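Local structure of putative short-chain dehydrogenase/reductase (Burkholderia xenovorans, 5IZ4) at residues Arg33-Gly38 and Arg62-Gln67; Leu185-Asn190 and Ile195-Leu200; Ser224-Ser229 and Lys233-Pro238. The protein probably acts as an NAD(P)-dependent oxidoreductase of the short-chain dehydrogenase/reductase family, possibly a 3-oxoacyl-[acyl-carrier-protein] reductase, and binds ADP here in its nucleotide site. All coordinates share one frame; numbering follows the deposited sequence.

Contact 1: Arg33-Gly38 and Arg62-Gln67; sequences RFAQAG and RDAGAQ
Two adjacent Rossmann-fold helices, 25-36 and 51-63, come together at their C-terminal ends, where A35 on the first packs against A64 and A66, at the turn that follows helix 51-63. The methyl of A35 takes both partners: its CB lies 3.5 Å from A66 CB, tighter than usual for two carbons, and 4.0 Å from A64 CB. With nothing larger than a methyl at these three positions, the two backbones can come very close, A35 CA and A66 CA lying 4.9 Å apart. On the solvent side, A64 CB also meets the aliphatic root of Q36, at CG. The chi1 of -74° sets that carbon beside the backbone N of Q36, and from there the chain runs on extended; the residue is modelled in two conformers.

No direct hydrogen bond joins the segments. Instead one water donates to a carbonyl of each, 2.8 Å from A35 O and 2.7 Å from A64 O, bridging two oxygens that lie 3.7 Å apart. A35 O also receives the N-H of G38, so that oxygen is gripped twice. A second water accepts from Q67 N and donates only weakly to G38 O.

Each helix stops in the same way. G38 (phi 92°) and G65 (phi 104°) have positive phi and end their helices in Schellman motifs, at backbone angles where a CB would jam against the preceding carbonyl. Beyond these turns the chain enters strands 40-45 and 68-72, as expected of consecutive beta-alpha-beta crossovers in a Rossmann fold.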
loop_
_atom_site.group_PDB
_atom_site.type_symbol
_atom_site.label_atom_id
_atom_site.label_comp_id
_atom_site.label_asym_id
_atom_site.label_seq_id
_atom_site.Cartn_x
_atom_site.Cartn_y
_atom_site.Cartn_z
ATOM N N ARG A 33 -23.020 -3.106 -20.401
ATOM C CA ARG A 33 -23.354 -3.808 -19.163
ATOM C C ARG A 33 -24.441 -3.076 -18.386
ATOM O O ARG A 33 -25.354 -3.708 -17.838
ATOM C CB ARG A 33 -22.106 -3.979 -18.295
ATOM C CG ARG A 33 -22.383 -4.732 -16.994
ATOM C CD ARG A 33 -22.900 -6.123 -17.306
ATOM N NE ARG A 33 -23.268 -6.904 -16.122
ATOM C CZ ARG A 33 -24.467 -6.863 -15.547
ATOM N NH1 ARG A 33 -25.406 -6.051 -16.019
ATOM N NH2 ARG A 33 -24.728 -7.620 -14.489
ATOM N N PHE A 34 -24.360 -1.743 -18.317
ATOM C CA PHE A 34 -25.431 -0.999 -17.664
ATOM C C PHE A 34 -26.731 -1.113 -18.453
ATOM O O PHE A 34 -27.811 -1.230 -17.863
ATOM C CB PHE A 34 -25.019 0.465 -17.453
ATOM C CG PHE A 34 -24.216 0.686 -16.186
ATOM C CD1 PHE A 34 -22.864 0.401 -16.147
ATOM C CD2 PHE A 34 -24.826 1.159 -15.032
ATOM C CE1 PHE A 34 -22.131 0.579 -14.980
ATOM C CE2 PHE A 34 -24.100 1.351 -13.861
ATOM C CZ PHE A 34 -22.749 1.061 -13.830
ATOM N N ALA A 35 -26.645 -1.128 -19.790
ATOM C CA ALA A 35 -27.844 -1.338 -20.600
ATOM C C ALA A 35 -28.487 -2.690 -20.300
ATOM O O ALA A 35 -29.716 -2.801 -20.213
ATOM C CB ALA A 35 -27.495 -1.222 -22.086
ATOM N N GLN A 36 -27.667 -3.731 -20.137
ATOM C CA GLN A 36 -28.185 -5.054 -19.810
ATOM C C GLN A 36 -28.858 -5.085 -18.444
ATOM O O GLN A 36 -29.727 -5.932 -18.207
ATOM C CB GLN A 36 -27.040 -6.068 -19.886
ATOM C CG GLN A 36 -26.645 -6.361 -21.332
ATOM C CD GLN A 36 -25.282 -7.008 -21.482
ATOM O OE1 GLN A 36 -24.444 -6.957 -20.579
ATOM N NE2 GLN A 36 -25.050 -7.617 -22.645
ATOM N N ALA A 37 -28.480 -4.178 -17.551
ATOM C CA ALA A 37 -29.088 -4.072 -16.235
ATOM C C ALA A 37 -30.380 -3.269 -16.240
ATOM O O ALA A 37 -31.014 -3.138 -15.186
ATOM C CB ALA A 37 -28.089 -3.445 -15.267
ATOM N N GLY A 38 -30.788 -2.732 -17.388
ATOM C CA GLY A 38 -31.992 -1.938 -17.462
ATOM C C GLY A 38 -31.791 -0.453 -17.280
ATOM O O GLY A 38 -32.769 0.300 -17.375
ATOM N N ARG A 62 -29.403 -0.280 -27.117
ATOM C CA ARG A 62 -30.840 -0.281 -27.364
ATOM C C ARG A 62 -31.358 -1.695 -27.577
ATOM O O ARG A 62 -32.475 -2.024 -27.161
ATOM C CB ARG A 62 -31.166 0.596 -28.575
ATOM C CG ARG A 62 -31.000 2.075 -28.305
ATOM C CD ARG A 62 -31.163 2.879 -29.573
ATOM N NE ARG A 62 -32.550 2.997 -30.025
ATOM C CZ ARG A 62 -33.396 3.929 -29.586
ATOM N NH1 ARG A 62 -33.001 4.801 -28.663
ATOM N NH2 ARG A 62 -34.634 3.992 -30.064
ATOM N N ASP A 63 -30.566 -2.535 -28.248
ATOM C CA ASP A 63 -30.938 -3.935 -28.420
ATOM C C ASP A 63 -31.007 -4.648 -27.079
ATOM O O ASP A 63 -31.833 -5.554 -26.891
ATOM C CB ASP A 63 -29.941 -4.624 -29.344
ATOM C CG ASP A 63 -30.214 -6.099 -29.490
ATOM O OD1 ASP A 63 -31.066 -6.462 -30.331
ATOM O OD2 ASP A 63 -29.579 -6.894 -28.761
ATOM N N ALA A 64 -30.146 -4.252 -26.144
ATOM C CA ALA A 64 -30.180 -4.750 -24.775
ATOM C C ALA A 64 -31.362 -4.204 -23.997
ATOM O O ALA A 64 -31.595 -4.655 -22.873
ATOM C CB ALA A 64 -28.877 -4.398 -24.052
ATOM N N GLY A 65 -32.094 -3.242 -24.559
ATOM C CA GLY A 65 -33.316 -2.744 -23.967
ATOM C C GLY A 65 -33.224 -1.403 -23.276
ATOM O O GLY A 65 -34.200 -0.997 -22.634
ATOM N N ALA A 66 -32.099 -0.700 -23.393
ATOM C CA ALA A 66 -31.881 0.548 -22.671
ATOM C C ALA A 66 -32.299 1.763 -23.487
ATOM O O ALA A 66 -32.079 1.822 -24.702
ATOM C CB ALA A 66 -30.408 0.705 -22.300
ATOM N N GLN A 67 -32.879 2.747 -22.801
ATOM C CA GLN A 67 -32.929 4.093 -23.350
ATOM C C GLN A 67 -31.519 4.659 -23.452
ATOM O O GLN A 67 -30.667 4.411 -22.593
ATOM C CB GLN A 67 -33.789 4.999 -22.479
ATOM C CG GLN A 67 -35.248 4.628 -22.446
ATOM C CD GLN A 67 -36.018 5.514 -21.497
ATOM O OE1 GLN A 67 -36.218 6.698 -21.762
ATOM N NE2 GLN A 67 -36.427 4.951 -20.365
HETATM O O HOH W 1 -32.294 -4.000 -20.296
HETATM O O HOH W 2 -33.460 2.543 -19.815
#

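Contact 2: Leu185-Asn190 and Ile195-Leu200; sequences LSLARN and IRVNAL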
loop_
_atom_site.group_PDB
_atom_site.type_symbol
_atom_site.label_atom_id
_atom_site.label_comp_id
_atom_site.label_asym_id
_atom_site.label_seq_id
_atom_site.Cartn_x
_atom_site.Cartn_y
_atom_site.Cartn_z
ATOM N N LEU A 185 -9.048 9.401 -4.002
ATOM C CA LEU A 185 -9.120 9.489 -2.544
ATOM C C LEU A 185 -9.732 10.807 -2.098
ATOM O O LEU A 185 -10.594 10.833 -1.210
ATOM C CB LEU A 185 -7.732 9.327 -1.933
ATOM C CG LEU A 185 -7.031 8.009 -2.223
ATOM C CD1 LEU A 185 -5.692 8.010 -1.525
ATOM C CD2 LEU A 185 -7.877 6.853 -1.763
ATOM N N SER A 186 -9.278 11.923 -2.677
ATOM C CA SER A 186 -9.838 13.208 -2.284
ATOM C C SER A 186 -11.329 13.261 -2.585
ATOM O O SER A 186 -12.133 13.699 -1.751
ATOM C CB SER A 186 -9.109 14.346 -3.004
ATOM O OG SER A 186 -9.746 15.578 -2.699
ATOM N N LEU A 187 -11.712 12.830 -3.789
ATOM C CA LEU A 187 -13.117 12.875 -4.182
ATOM C C LEU A 187 -13.963 12.001 -3.268
ATOM O O LEU A 187 -15.044 12.410 -2.829
ATOM C CB LEU A 187 -13.267 12.438 -5.636
ATOM C CG LEU A 187 -12.718 13.388 -6.719
ATOM C CD1 LEU A 187 -12.808 12.706 -8.078
ATOM C CD2 LEU A 187 -13.460 14.720 -6.723
ATOM N N ALA A 188 -13.481 10.794 -2.959
ATOM C CA ALA A 188 -14.215 9.924 -2.049
ATOM C C ALA A 188 -14.404 10.587 -0.691
ATOM O O ALA A 188 -15.499 10.555 -0.118
ATOM C CB ALA A 188 -13.488 8.586 -1.890
ATOM N N ARG A 189 -13.336 11.181 -0.152
ATOM C CA ARG A 189 -13.433 11.793 1.168
ATOM C C ARG A 189 -14.413 12.957 1.160
ATOM O O ARG A 189 -15.198 13.134 2.103
ATOM C CB ARG A 189 -12.053 12.256 1.637
ATOM C CG ARG A 189 -12.040 12.842 3.036
ATOM C CD ARG A 189 -10.645 13.278 3.470
ATOM N NE ARG A 189 -9.746 12.142 3.662
ATOM C CZ ARG A 189 -8.783 11.801 2.816
ATOM N NH1 ARG A 189 -8.577 12.511 1.708
ATOM N NH2 ARG A 189 -8.014 10.745 3.080
ATOM N N ASN A 190 -14.382 13.769 0.110
ATOM C CA ASN A 190 -15.147 15.003 0.131
ATOM C C ASN A 190 -16.563 14.870 -0.421
ATOM O O ASN A 190 -17.380 15.771 -0.198
ATOM C CB ASN A 190 -14.381 16.083 -0.630
ATOM C CG ASN A 190 -13.178 16.558 0.141
ATOM O OD1 ASN A 190 -13.293 17.439 0.997
ATOM N ND2 ASN A 190 -12.028 15.947 -0.113
ATOM N N ILE A 195 -22.077 10.212 -2.338
ATOM C CA ILE A 195 -21.460 9.683 -3.552
ATOM C C ILE A 195 -20.234 8.878 -3.150
ATOM O O ILE A 195 -19.409 9.356 -2.365
ATOM C CB ILE A 195 -21.054 10.805 -4.529
ATOM C CG1 ILE A 195 -22.237 11.724 -4.835
ATOM C CG2 ILE A 195 -20.487 10.197 -5.814
ATOM C CD1 ILE A 195 -21.822 13.071 -5.497
ATOM N N ARG A 196 -20.118 7.663 -3.678
ATOM C CA ARG A 196 -18.924 6.845 -3.524
ATOM C C ARG A 196 -18.044 7.010 -4.753
ATOM O O ARG A 196 -18.550 7.142 -5.868
ATOM C CB ARG A 196 -19.290 5.373 -3.335
ATOM C CG ARG A 196 -20.079 5.114 -2.055
ATOM C CD ARG A 196 -20.508 3.651 -1.956
ATOM N NE ARG A 196 -21.509 3.322 -2.966
ATOM C CZ ARG A 196 -21.258 2.609 -4.061
ATOM N NH1 ARG A 196 -20.033 2.157 -4.296
ATOM N NH2 ARG A 196 -22.231 2.366 -4.920
ATOM N N VAL A 197 -16.728 7.030 -4.547
ATOM C CA VAL A 197 -15.783 7.232 -5.642
ATOM C C VAL A 197 -14.708 6.162 -5.539
ATOM O O VAL A 197 -14.038 6.048 -4.502
ATOM C CB VAL A 197 -15.145 8.632 -5.622
ATOM C CG1 VAL A 197 -14.326 8.869 -6.917
ATOM C CG2 VAL A 197 -16.210 9.725 -5.459
ATOM N N ASN A 198 -14.525 5.399 -6.617
ATOM C CA ASN A 198 -13.548 4.319 -6.646
ATOM C C ASN A 198 -12.829 4.343 -7.985
ATOM O O ASN A 198 -13.300 4.938 -8.957
ATOM C CB ASN A 198 -14.209 2.954 -6.429
ATOM C CG ASN A 198 -14.807 2.814 -5.038
ATOM O OD1 ASN A 198 -14.079 2.710 -4.044
ATOM N ND2 ASN A 198 -16.138 2.803 -4.961
ATOM N N ALA A 199 -11.664 3.699 -8.028
ATOM C CA ALA A 199 -10.909 3.579 -9.265
ATOM C C ALA A 199 -10.695 2.107 -9.580
ATOM O O ALA A 199 -10.692 1.258 -8.679
ATOM C CB ALA A 199 -9.548 4.304 -9.197
ATOM N N LEU A 200 -10.541 1.812 -10.873
ATOM C CA LEU A 200 -10.203 0.468 -11.335
ATOM C C LEU A 200 -8.807 0.498 -11.939
ATOM O O LEU A 200 -8.457 1.443 -12.642
ATOM C CB LEU A 200 -11.199 -0.032 -12.388
ATOM C CG LEU A 200 -12.676 0.079 -12.039
ATOM C CD1 LEU A 200 -13.558 -0.602 -13.080
ATOM C CD2 LEU A 200 -12.880 -0.533 -10.698
HETATM O O HOH W 3 -17.348 8.607 -0.783
#
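I195, at the start of the strand, reaches A188 through a water that donates to I195 O at 2.7 Å and to A188 O at 2.8 Å, tying the first strand carbonyl to one in the last turns of helix 171-191. The I195 side chain packs on T153 and V155 of strand 153-158. R196 turns its back on the helix, and its guanidinium is held by S152 OG and by the carbonyls of L248 and I255.

V197 carries the packing and is the one strand side chain that touches the helix segment. Both its methyls lie against the L187-A188 backbone. CG1, anti to the V197 backbone N (chi1 -171°), reaches L187 CB at 3.9 Å. CG2, on the other branch, rests against the peptide link between the two helix residues, 3.9 Å from L187 C. The branching carbon CB comes in over the same link, 3.8 Å from A188 N. A188 closes the fit from its own side, its CB lying 3.7 Å from V197 O. Having only a methyl there lets the strand approach until the CA atoms of A188 and V197 are 4.8 Å apart.

N198 again faces away, its amide bonded to Q258 N and I255 O, while L200 packs into helix 238-250. The strand is thus sandwiched: 171-191, the helix that bears the YxxxK sequence of this family, lies on the V197 face and 238-250 on the other, with strands 153-158 and 259-262 as its neighbours within the parallel Rossmann sheet.

Contact 3: Ser224-Ser229 and Lys233-Pro238; sequences SRMTES and KRVSRP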
loop_
_atom_site.group_PDB
_atom_site.type_symbol
_atom_site.label_atom_id
_atom_site.label_comp_id
_atom_site.label_asym_id
_atom_site.label_seq_id
_atom_site.Cartn_x
_atom_site.Cartn_y
_atom_site.Cartn_z
ATOM N N SER A 224 -0.003 -13.827 -27.061
ATOM C CA SER A 224 0.701 -14.890 -26.353
ATOM C C SER A 224 1.810 -14.361 -25.450
ATOM O O SER A 224 2.203 -15.052 -24.504
ATOM C CB SER A 224 1.263 -15.900 -27.354
ATOM O OG SER A 224 0.216 -16.642 -27.960
ATOM N N ARG A 225 2.319 -13.156 -25.704
ATOM C CA ARG A 225 3.324 -12.590 -24.810
ATOM C C ARG A 225 2.686 -12.006 -23.554
ATOM O O ARG A 225 3.253 -12.105 -22.459
ATOM C CB ARG A 225 4.140 -11.523 -25.544
ATOM N N MET A 226 1.515 -11.381 -23.693
ATOM C CA MET A 226 0.804 -10.890 -22.521
ATOM C C MET A 226 0.341 -12.045 -21.636
ATOM O O MET A 226 0.405 -11.952 -20.401
ATOM C CB MET A 226 -0.387 -10.034 -22.951
ATOM C CG MET A 226 -0.043 -8.767 -23.726
ATOM S SD MET A 226 -1.526 -7.801 -24.120
ATOM C CE MET A 226 -0.828 -6.447 -25.062
ATOM N N THR A 227 -0.123 -13.143 -22.242
ATOM C CA THR A 227 -0.698 -14.224 -21.440
ATOM C C THR A 227 0.370 -14.948 -20.634
ATOM O O THR A 227 0.157 -15.265 -19.457
ATOM C CB THR A 227 -1.454 -15.217 -22.326
ATOM O OG1 THR A 227 -0.544 -15.839 -23.235
ATOM C CG2 THR A 227 -2.552 -14.515 -23.120
ATOM N N GLU A 228 1.528 -15.219 -21.241
ATOM C CA GLU A 228 2.552 -15.987 -20.540
ATOM C C GLU A 228 3.123 -15.233 -19.347
ATOM O O GLU A 228 3.436 -15.853 -18.325
ATOM C CB GLU A 228 3.664 -16.388 -21.504
ATOM C CG GLU A 228 3.241 -17.485 -22.457
ATOM C CD GLU A 228 2.699 -18.698 -21.725
ATOM O OE1 GLU A 228 3.433 -19.257 -20.881
ATOM O OE2 GLU A 228 1.535 -19.080 -21.981
ATOM N N SER A 229 3.240 -13.908 -19.433
ATOM C CA SER A 229 3.839 -13.168 -18.327
ATOM C C SER A 229 2.913 -13.065 -17.120
ATOM O O SER A 229 3.377 -12.727 -16.026
ATOM C CB SER A 229 4.248 -11.767 -18.780
ATOM O OG SER A 229 3.112 -10.942 -18.953
ATOM N N LYS A 233 -2.246 -16.471 -16.591
ATOM C CA LYS A 233 -2.069 -17.034 -17.931
ATOM C C LYS A 233 -3.223 -16.652 -18.860
ATOM O O LYS A 233 -3.753 -17.476 -19.610
ATOM C CB LYS A 233 -1.888 -18.551 -17.859
ATOM C CG LYS A 233 -0.544 -18.942 -17.274
ATOM C CD LYS A 233 0.580 -18.525 -18.225
ATOM C CE LYS A 233 1.957 -18.880 -17.677
ATOM N NZ LYS A 233 2.312 -18.009 -16.526
ATOM N N ARG A 234 -3.575 -15.372 -18.831
ATOM C CA ARG A 234 -4.675 -14.840 -19.625
ATOM C C ARG A 234 -4.516 -13.331 -19.704
ATOM O O ARG A 234 -3.732 -12.728 -18.963
ATOM C CB ARG A 234 -6.037 -15.185 -19.007
ATOM C CG ARG A 234 -6.271 -14.452 -17.682
ATOM C CD ARG A 234 -7.521 -14.924 -16.948
ATOM N NE ARG A 234 -8.749 -14.709 -17.724
ATOM C CZ ARG A 234 -9.431 -13.563 -17.757
ATOM N NH1 ARG A 234 -9.011 -12.499 -17.078
ATOM N NH2 ARG A 234 -10.537 -13.473 -18.486
ATOM N N VAL A 235 -5.294 -12.727 -20.601
ATOM C CA VAL A 235 -5.502 -11.283 -20.613
ATOM C C VAL A 235 -6.972 -11.005 -20.325
ATOM O O VAL A 235 -7.832 -11.880 -20.448
ATOM C CB VAL A 235 -5.081 -10.649 -21.951
ATOM C CG1 VAL A 235 -3.628 -10.949 -22.213
ATOM C CG2 VAL A 235 -5.951 -11.180 -23.085
ATOM N N SER A 236 -7.262 -9.766 -19.941
ATOM C CA SER A 236 -8.643 -9.362 -19.700
ATOM C C SER A 236 -9.301 -8.903 -20.993
ATOM O O SER A 236 -8.645 -8.388 -21.899
ATOM C CB SER A 236 -8.719 -8.225 -18.678
ATOM O OG SER A 236 -8.356 -8.677 -17.388
ATOM N N ARG A 237 -10.607 -9.097 -21.072
ATOM C CA ARG A 237 -11.400 -8.466 -22.110
ATOM C C ARG A 237 -12.198 -7.325 -21.498
ATOM O O ARG A 237 -12.413 -7.294 -20.283
ATOM C CB ARG A 237 -12.323 -9.485 -22.786
ATOM C CG ARG A 237 -11.535 -10.408 -23.721
ATOM C CD ARG A 237 -12.361 -11.556 -24.262
ATOM N NE ARG A 237 -13.049 -11.213 -25.503
ATOM C CZ ARG A 237 -12.485 -11.258 -26.707
ATOM N NH1 ARG A 237 -11.215 -11.619 -26.839
ATOM N NH2 ARG A 237 -13.191 -10.937 -27.781
ATOM N N PRO A 238 -12.596 -6.328 -22.292
ATOM C CA PRO A 238 -13.255 -5.155 -21.694
ATOM C C PRO A 238 -14.464 -5.492 -20.839
ATOM O O PRO A 238 -14.683 -4.823 -19.823
ATOM C CB PRO A 238 -13.643 -4.315 -22.916
ATOM C CG PRO A 238 -12.633 -4.672 -23.941
ATOM C CD PRO A 238 -12.316 -6.132 -23.723
HETATM O O HOH W 4 -2.162 -10.439 -18.776
#
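The chain doubles back so that T227 CA and R234 CA sit 4.4 Å apart, with K233 at left-handed backbone angles and its CA-H directed at T227 O (CA to O 3.2 Å, 159° at the hydrogen). From there the K233 side chain, bent at chi2 and chi4, reaches back to the helix and donates from NZ to E228 O at 3.0 Å, tilted 28° from the carbonyl plane. NZ is held by two carbonyls, E228 O and A230 O. The E228 side chain crosses that of K233 at a slant, OE1 3.5 Å from K233 CE, but OE1 and NZ stay 4.7 Å apart, too far for a salt bridge.

This turn joins helix 222-229 to helix 238-250, in the region after the sixth strand that in relatives commonly forms part of the substrate side, and probably does so here.

V235 supplies the apolar half: CG1 presses on M226 CB at 3.4 Å, a tight contact, and meets T227 CG2 at 3.8 Å. The T227 hydroxyl looks back into its own helix and donates to S224 O. R234 leaves the backbone away from the helix; its guanidinium forms a salt bridge with E240.

Helix 238-250 relates all three contacts: contact 3 leads into it at P238, R33 and F34 of contact 1 pack on it at W246, and L200 of contact 2 packs on L244 and L248. The contacts do not touch each other. Centres lie 26 Å apart for contacts 1 and 2 and 29 Å for the other two pairs, with nearest atoms about 8 to 9 Å apart. In contact 3 the M226 side chain lies about 11 Å from ADP, not touching it, and that of V235 about 12 Å from the side chain of I26, an ADP-binding residue. Contact 1 sits at the far end of helix 25-36, which carries I26 in its first turn. Contacts 2 and 3 both meet the third subunit.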